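Local coordinates for pumilio homolog 23 (Arabidopsis thaliana, PDB 5WZJ), which binds a specific sequence of 18S rRNA through pumilio repeats stacked into a curved right-handed superhelix, and probably also regulates translation and mRNA stability, at residues A[311-315]-A[342-347]; A[318-324]-A[357-362]. All coordinates share one frame. Residue numbers count along the deposited sequence, not the author numbering.

Overall arrangement
Both interactions lie in the arc of helical pumilio repeats, their centres 13 Å apart, and their segments alternate along the chain: 311-315, 318-324, 342-347, 357-362. Helices 314-318, 323-332 and 337-347, all of pumilio repeat 6, follow one another. Interaction 1 brings the start of the first against the end of the third, about 11 Å from the RNA at the nearest atoms. Interaction 2 sets the turn into helix 323-332 against the turn into helix 360-373, where a uridine is read. The two contacts touch directly: Leu-347 CD2 lies 3.6 Å from Ser-318 OG and Leu-347 CD1 4.3 Å from Val-362 CG1, so the packing inside the repeat adjoins the turns that carry uridine-binding groups.

Interaction 1: residues A[311-315]-A[342-347]; sequences KNSLF and IMWEEL
Within pumilio repeat 6, the loop leaving helix 299-310 and the first turn of helix 314-318 pack along the end of helix 337-347, with CA atoms of Leu-314 and Glu-346 6.3 Å apart and those of Phe-315 and Leu-347 5.8 Å. Lys-311, the first residue to leave helical angles (phi/psi -57/136), has an all-t side chain with CG 3.9 Å from Ile-342 CG2. Asn-312, with positive phi (78/-5), donates from N to Glu-346 OE2 at 2.7 Å. Ser-313 at the N-cap makes no side-chain capping bond. Glu-346 (chi1 m, chi2 t) instead accepts from Leu-314 N at OE1, 3.0 Å. Leu-314, m,t, points toward helix 337-347, its CD1 3.9 Å from Met-343 CG and its CB 4.0 Å from Leu-347 CD2. At Phe-315 a water bridges N (3.0 Å) to Glu-346 OE1 (2.7 Å), while Leu-347 CD2 packs on Phe-315 CA (3.7 Å) and CB (4.2 Å). One carboxylate thus binds two amides directly and a third through water, its negative charge suited to a helix N-terminus.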
# COMPACT_ATOMS: atom_id res chain seq x y z
N LYS A 311 -12.32 22.22 3.77
CA LYS A 311 -11.75 23.53 4.07
C LYS A 311 -12.34 24.08 5.36
O LYS A 311 -13.55 23.95 5.62
CB LYS A 311 -12.01 24.49 2.90
CG LYS A 311 -11.28 25.85 3.03
CD LYS A 311 -11.73 26.85 1.95
CE LYS A 311 -11.17 28.25 2.22
NZ LYS A 311 -11.51 29.22 1.14
N ASN A 312 -11.48 24.64 6.21
CA ASN A 312 -11.76 25.18 7.54
C ASN A 312 -11.89 24.10 8.62
O ASN A 312 -12.00 24.44 9.79
CB ASN A 312 -13.01 26.08 7.58
CG ASN A 312 -12.91 27.23 6.61
OD1 ASN A 312 -11.89 27.89 6.54
ND2 ASN A 312 -13.96 27.45 5.84
N SER A 313 -11.86 22.81 8.27
CA SER A 313 -11.89 21.75 9.28
C SER A 313 -10.61 20.92 9.29
O SER A 313 -10.58 19.85 9.92
CB SER A 313 -13.10 20.84 9.05
OG SER A 313 -14.32 21.56 9.13
N LEU A 314 -9.55 21.37 8.63
CA LEU A 314 -8.41 20.49 8.37
C LEU A 314 -7.74 20.05 9.67
O LEU A 314 -7.38 18.87 9.82
CB LEU A 314 -7.41 21.19 7.46
CG LEU A 314 -7.88 21.49 6.03
CD1 LEU A 314 -6.73 22.06 5.20
CD2 LEU A 314 -8.46 20.22 5.37
N PHE A 315 -7.55 20.97 10.61
CA PHE A 315 -6.82 20.59 11.82
C PHE A 315 -7.67 19.70 12.71
O PHE A 315 -7.17 18.70 13.25
CB PHE A 315 -6.34 21.82 12.60
CG PHE A 315 -5.64 21.47 13.88
CD1 PHE A 315 -4.42 20.82 13.86
CD2 PHE A 315 -6.23 21.72 15.11
CE1 PHE A 315 -3.78 20.46 15.03
CE2 PHE A 315 -5.59 21.37 16.29
CZ PHE A 315 -4.36 20.74 16.24
N ILE A 342 -4.03 27.19 1.37
CA ILE A 342 -5.07 26.96 2.37
C ILE A 342 -4.64 25.87 3.34
O ILE A 342 -4.80 25.99 4.56
CB ILE A 342 -6.41 26.64 1.69
CG1 ILE A 342 -6.99 27.91 1.06
CG2 ILE A 342 -7.39 26.05 2.69
CD1 ILE A 342 -8.01 27.65 -0.02
N MET A 343 -4.05 24.79 2.82
CA MET A 343 -3.61 23.72 3.70
C MET A 343 -2.49 24.19 4.62
O MET A 343 -2.46 23.82 5.80
CB MET A 343 -3.18 22.50 2.88
CG MET A 343 -4.33 21.87 2.08
SD MET A 343 -3.82 20.35 1.27
CE MET A 343 -2.47 20.94 0.24
N TRP A 344 -1.57 25.00 4.11
CA TRP A 344 -0.48 25.46 4.96
C TRP A 344 -0.98 26.35 6.08
O TRP A 344 -0.55 26.22 7.23
CB TRP A 344 0.58 26.18 4.12
CG TRP A 344 1.83 26.49 4.88
CD1 TRP A 344 2.87 25.64 5.13
CD2 TRP A 344 2.17 27.73 5.48
NE1 TRP A 344 3.85 26.29 5.86
CE2 TRP A 344 3.43 27.58 6.09
CE3 TRP A 344 1.53 28.97 5.56
CZ2 TRP A 344 4.06 28.61 6.77
CZ3 TRP A 344 2.15 29.99 6.23
CH2 TRP A 344 3.40 29.81 6.83
N GLU A 345 -1.93 27.24 5.78
CA GLU A 345 -2.45 28.14 6.81
C GLU A 345 -3.17 27.37 7.92
O GLU A 345 -3.03 27.71 9.10
CB GLU A 345 -3.39 29.17 6.18
CG GLU A 345 -2.68 30.23 5.36
CD GLU A 345 -3.65 31.10 4.57
OE1 GLU A 345 -4.86 31.08 4.88
OE2 GLU A 345 -3.20 31.80 3.64
N GLU A 346 -3.94 26.34 7.57
CA GLU A 346 -4.72 25.65 8.59
C GLU A 346 -3.86 24.72 9.44
O GLU A 346 -4.18 24.49 10.61
CB GLU A 346 -5.88 24.87 7.97
CG GLU A 346 -6.94 25.71 7.24
CD GLU A 346 -8.24 24.93 6.98
OE1 GLU A 346 -8.63 24.12 7.85
OE2 GLU A 346 -8.87 25.11 5.91
N LEU A 347 -2.78 24.17 8.88
CA LEU A 347 -2.06 23.06 9.50
C LEU A 347 -0.63 23.39 9.94
O LEU A 347 -0.17 22.85 10.95
CB LEU A 347 -2.00 21.86 8.54
CG LEU A 347 -3.34 21.23 8.17
CD1 LEU A 347 -3.15 20.21 7.05
CD2 LEU A 347 -3.97 20.59 9.39
O HOH W 1 -8.37 23.86 10.53

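Interaction 2: residues A[318-324]-A[357-362]. With nucleotides of chain B.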
# COMPACT_ATOMS: atom_id res chain seq x y z
N SER A 318 -7.46 16.35 11.36
CA SER A 318 -6.11 15.82 11.48
C SER A 318 -5.80 15.28 12.88
O SER A 318 -4.87 14.48 13.02
CB SER A 318 -5.08 16.88 11.11
OG SER A 318 -5.22 17.25 9.75
N VAL A 319 -6.53 15.71 13.91
CA VAL A 319 -6.28 15.16 15.24
C VAL A 319 -7.16 13.95 15.54
O VAL A 319 -6.99 13.32 16.59
CB VAL A 319 -6.44 16.22 16.35
CG1 VAL A 319 -5.50 17.37 16.11
CG2 VAL A 319 -7.88 16.71 16.44
N ASP A 320 -8.06 13.60 14.64
CA ASP A 320 -8.90 12.43 14.87
C ASP A 320 -8.20 11.16 14.42
O ASP A 320 -7.57 11.11 13.35
CB ASP A 320 -10.24 12.57 14.15
CG ASP A 320 -11.10 11.35 14.31
OD1 ASP A 320 -11.62 11.18 15.43
OD2 ASP A 320 -11.22 10.56 13.35
N ARG A 321 -8.35 10.10 15.23
CA ARG A 321 -7.66 8.84 14.99
C ARG A 321 -8.01 8.21 13.65
O ARG A 321 -7.21 7.42 13.13
CB ARG A 321 -7.98 7.86 16.14
CG ARG A 321 -9.41 7.35 16.13
CD ARG A 321 -9.84 6.73 17.49
NE ARG A 321 -9.10 5.52 17.85
CZ ARG A 321 -9.48 4.28 17.52
NH1 ARG A 321 -8.75 3.24 17.90
NH2 ARG A 321 -10.58 4.09 16.81
N CYS A 322 -9.17 8.51 13.08
CA CYS A 322 -9.53 7.98 11.76
C CYS A 322 -9.45 9.03 10.66
O CYS A 322 -8.89 8.79 9.59
CB CYS A 322 -10.94 7.38 11.77
SG CYS A 322 -11.11 5.90 12.81
N ALA A 323 -10.05 10.20 10.90
CA ALA A 323 -10.13 11.21 9.86
C ALA A 323 -8.76 11.75 9.45
O ALA A 323 -8.64 12.32 8.36
CB ALA A 323 -11.01 12.37 10.33
N ASN A 324 -7.72 11.60 10.28
CA ASN A 324 -6.44 12.17 9.86
C ASN A 324 -5.91 11.45 8.63
O ASN A 324 -5.18 12.05 7.83
CB ASN A 324 -5.41 12.15 10.99
CG ASN A 324 -4.70 10.82 11.14
OD1 ASN A 324 -3.62 10.62 10.59
ND2 ASN A 324 -5.31 9.91 11.90
N GLN A 357 0.77 14.54 19.02
CA GLN A 357 -0.39 13.67 19.12
C GLN A 357 -0.31 12.44 18.21
O GLN A 357 -1.33 11.77 18.01
CB GLN A 357 -1.66 14.46 18.85
CG GLN A 357 -1.83 15.66 19.78
CD GLN A 357 -3.06 16.45 19.47
OE1 GLN A 357 -4.06 15.91 19.00
NE2 GLN A 357 -3.01 17.75 19.72
N GLY A 358 0.85 12.14 17.65
CA GLY A 358 1.01 10.92 16.86
C GLY A 358 0.39 10.99 15.48
O GLY A 358 -0.12 9.97 14.98
N LYS A 359 0.43 12.15 14.84
CA LYS A 359 -0.18 12.39 13.54
C LYS A 359 0.87 12.83 12.52
O LYS A 359 0.62 13.66 11.66
CB LYS A 359 -1.30 13.43 13.67
CG LYS A 359 -2.42 13.02 14.64
CD LYS A 359 -3.09 11.71 14.22
CE LYS A 359 -4.25 11.32 15.15
NZ LYS A 359 -3.78 11.13 16.57
N SER A 360 2.08 12.26 12.61
CA SER A 360 3.18 12.70 11.75
C SER A 360 2.93 12.40 10.27
O SER A 360 3.55 13.04 9.42
CB SER A 360 4.49 12.03 12.20
OG SER A 360 4.39 10.62 12.22
N GLY A 361 2.04 11.47 9.93
CA GLY A 361 1.73 11.24 8.53
C GLY A 361 1.06 12.44 7.87
O GLY A 361 1.24 12.67 6.67
N VAL A 362 0.30 13.22 8.64
CA VAL A 362 -0.27 14.45 8.09
C VAL A 362 0.84 15.41 7.72
O VAL A 362 0.84 16.00 6.63
CB VAL A 362 -1.25 15.09 9.09
CG1 VAL A 362 -1.79 16.41 8.53
CG2 VAL A 362 -2.39 14.13 9.44
P U B 6 2.64 4.41 13.79
OP1 U B 6 3.22 5.58 14.48
OP2 U B 6 3.37 3.13 13.77
O5' U B 6 1.19 4.11 14.36
C5' U B 6 0.85 4.33 15.72
C4' U B 6 -0.61 4.72 15.84
O4' U B 6 -0.76 6.09 15.39
C3' U B 6 -1.56 3.88 14.99
O3' U B 6 -2.81 3.69 15.67
C2' U B 6 -1.77 4.74 13.74
O2' U B 6 -2.99 4.52 13.07
C1' U B 6 -1.71 6.15 14.33
N1 U B 6 -1.27 7.20 13.39
C2 U B 6 -2.21 8.13 12.98
O2 U B 6 -3.38 8.10 13.34
N3 U B 6 -1.74 9.09 12.11
C4 U B 6 -0.45 9.23 11.65
O4 U B 6 -0.16 10.16 10.88
C5 U B 6 0.47 8.23 12.13
C6 U B 6 0.03 7.27 12.96
P G B 7 -3.47 2.23 15.73
OP1 G B 7 -3.68 1.91 17.16
OP2 G B 7 -2.74 1.34 14.79
O5' G B 7 -4.89 2.38 15.03
C5' G B 7 -5.94 3.09 15.67
C4' G B 7 -7.15 3.19 14.78
O4' G B 7 -6.95 4.19 13.75
C3' G B 7 -7.50 1.94 14.00
O3' G B 7 -8.13 0.95 14.79
C2' G B 7 -8.38 2.50 12.88
O2' G B 7 -9.68 2.76 13.37
C1' G B 7 -7.69 3.84 12.60
N9 G B 7 -6.77 3.72 11.46
C8 G B 7 -5.52 3.13 11.45
N7 G B 7 -4.98 3.14 10.27
C5 G B 7 -5.92 3.76 9.45
C6 G B 7 -5.88 4.05 8.06
O6 G B 7 -4.98 3.81 7.26
N1 G B 7 -7.04 4.69 7.62
C2 G B 7 -8.10 4.99 8.43
N2 G B 7 -9.14 5.60 7.84
N3 G B 7 -8.15 4.72 9.73
C4 G B 7 -7.03 4.11 10.17
O HOH W 2 -4.78 13.50 18.04
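The turns that lead into helices 323-332 and 360-373 of the pumilio array meet here and together hydrogen-bond to the Watson-Crick edge of one uracil of the bound RNA. Gln-357 leaves helix 351-356, and its OE1 lies 3.5 Å from Val-319 CG1. Gly-358, with positive phi, is the C-prime residue of the Schellman motif that ends that helix. Lys-359 points toward the 318-324 turn and supplies much of the packing: its CG is 3.3 Å from Ser-318 O and its CD 3.6 Å from Asn-324 CG. Folded back, its NZ donates to Gln-357 O (2.9 Å) and to a water that also bridges Val-319 O and Gln-357 OE1. Beyond Ser-360, the absence of a side chain at Gly-361 matters, since a CB would clash with O4 of U6 of chain B; its N instead donates to that O4 at 2.7 Å. Val-362 closes the interface, with CG1 3.7 Å from Ser-318 OG, a hydroxyl engaged with Leu-314 O. Next to Gly-361 along the same edge of the base, Asn-324 takes N3 and O2: OD1 accepts from U6 N3 at 2.9 Å, and ND2 donates to U6 O2 at 3.0 Å while also holding Asp-320 O at 2.9 Å.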